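Local coordinates for conserved hypothetical protein (Bacteroides thetaiotaomicron, PDB 2FB0) that is of unknown function but belongs to the antibiotic biosynthesis monooxygenase family and is possibly an oxidoreductase, at the interface of chains A and B. Residues are numbered along the deposited sequence; one frame, centred on the assembly and turned at random. Chains: chain A/B, conserved hypothetical protein.

The interface of chains A and B. Residues chain A 46-49; chain B 26, 42-44.
OD2 of B:Asp42 lies at the edge of the A:Arg49 guanidinium, in its plane, with the carboxylate and guanidinium planes turned 61° apart. NE and NH2 of A:Arg49 both close on this one oxygen; NH2 stands 2.9 Å from OD2 of B:Asp42 in a salt bridge, on the anti side, while NE comes from above the carboxylate plane. The bend of the arginine chain at chi3 (-70°) presents this edge. On the syn side OD2 of B:Asp42 also accepts a hydrogen bond from the hydroxyl OG of A:Ser46 at 2.5 Å, so three donors grip one oxygen. The other oxygen, OD1 of B:Asp42, is met from opposite faces of its plane, by OG1 of A:Thr48 on the syn side at 2.6 Å and by the backbone N of B:Thr43, which fixes the rotation of the acid. A chi1 of 170° turns OG of A:Ser46 away from its own backbone N, and there it accepts hydrogen bonds from the backbone N of A:Thr48 and of A:Arg49, which shapes the turn that delivers all three donor side chains. The ring of B:Phe44 touches A:Ser46 through CD1, 3.6 Å from CA, where the two residues pair in an antiparallel beta bridge. Next to it, the amide N of A:Ser47 gives a nearly straight bond to the carbonyl O of B:Thr43 (2.8 Å). B:Lys26, from helix 18-32, lays CG against the methyl CG2 of A:Thr48 at 3.8 Å, and its NZ reaches the carbonyl O of A:Ser47 through a water. Repeated by the two-fold, this patch ties the end of strand 38-46 and the following loop to the partner's matching strand, and may contribute to a dimer of the kind common in this family.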
loop_
_atom_site.group_PDB
_atom_site.type_symbol
_atom_site.label_atom_id
_atom_site.label_comp_id
_atom_site.label_asym_id
_atom_site.label_seq_id
_atom_site.Cartn_x
_atom_site.Cartn_y
_atom_site.Cartn_z
ATOM N N SER A 46 2.824 -0.708 8.262
ATOM C CA SER A 46 3.828 0.335 8.134
ATOM C C SER A 46 5.099 -0.054 8.872
ATOM O O SER A 46 5.049 -0.541 10.014
ATOM C CB SER A 46 3.314 1.682 8.639
ATOM O OG SER A 46 4.363 2.624 8.728
ATOM N N SER A 47 6.226 0.153 8.185
ATOM C CA SER A 47 7.566 -0.116 8.711
ATOM C C SER A 47 8.037 1.021 9.617
ATOM O O SER A 47 9.028 0.863 10.334
ATOM C CB SER A 47 8.571 -0.271 7.548
ATOM O OG SER A 47 8.316 -1.438 6.778
ATOM N N THR A 48 7.351 2.166 9.557
ATOM C CA THR A 48 7.767 3.362 10.287
ATOM C C THR A 48 6.784 3.821 11.382
ATOM O O THR A 48 7.190 4.517 12.317
ATOM C CB THR A 48 8.058 4.570 9.336
ATOM O OG1 THR A 48 6.837 5.055 8.757
ATOM C CG2 THR A 48 9.064 4.202 8.210
ATOM N N ARG A 49 5.507 3.456 11.247
ATOM C CA ARG A 49 4.444 3.886 12.181
ATOM C C ARG A 49 3.678 2.666 12.684
ATOM O O ARG A 49 2.891 2.062 11.947
ATOM C CB ARG A 49 3.475 4.855 11.496
ATOM C CG ARG A 49 4.121 6.135 10.989
ATOM C CD ARG A 49 3.172 6.952 10.122
ATOM N NE ARG A 49 2.894 6.320 8.832
ATOM C CZ ARG A 49 1.891 6.659 8.021
ATOM N NH1 ARG A 49 1.019 7.617 8.361
ATOM N NH2 ARG A 49 1.734 6.014 6.874
ATOM N N LYS B 26 12.941 2.878 4.099
ATOM C CA LYS B 26 12.739 3.726 5.273
ATOM C C LYS B 26 13.562 5.006 5.236
ATOM O O LYS B 26 13.055 6.073 5.584
ATOM C CB LYS B 26 13.011 2.947 6.554
ATOM C CG LYS B 26 11.882 1.996 6.933
ATOM C CD LYS B 26 12.313 1.016 8.019
ATOM C CE LYS B 26 12.572 1.701 9.346
ATOM N NZ LYS B 26 12.967 0.656 10.346
ATOM N N ASP B 42 5.373 6.293 2.685
ATOM C CA ASP B 42 5.690 5.332 3.739
ATOM C C ASP B 42 6.043 3.975 3.148
ATOM O O ASP B 42 5.657 3.657 2.029
ATOM C CB ASP B 42 4.526 5.199 4.750
ATOM C CG ASP B 42 4.972 4.637 6.105
ATOM O OD1 ASP B 42 6.197 4.493 6.345
ATOM O OD2 ASP B 42 4.091 4.347 6.952
ATOM N N THR B 43 6.765 3.188 3.932
ATOM C CA THR B 43 7.136 1.821 3.590
ATOM C C THR B 43 6.256 0.862 4.384
ATOM O O THR B 43 6.092 1.048 5.583
ATOM C CB THR B 43 8.631 1.608 3.926
ATOM O OG1 THR B 43 9.396 2.597 3.221
ATOM C CG2 THR B 43 9.094 0.200 3.551
ATOM N N PHE B 44 5.687 -0.137 3.706
ATOM C CA PHE B 44 4.776 -1.108 4.304
ATOM C C PHE B 44 5.222 -2.524 3.950
ATOM O O PHE B 44 5.418 -2.834 2.772
ATOM C CB PHE B 44 3.353 -0.951 3.741
ATOM C CG PHE B 44 2.702 0.361 4.046
ATOM C CD1 PHE B 44 1.833 0.487 5.138
ATOM C CD2 PHE B 44 2.920 1.467 3.230
ATOM C CE1 PHE B 44 1.215 1.710 5.420
ATOM C CE2 PHE B 44 2.297 2.694 3.509
ATOM C CZ PHE B 44 1.440 2.804 4.612
HETATM O O HOH W 1 10.816 -1.110 10.733
#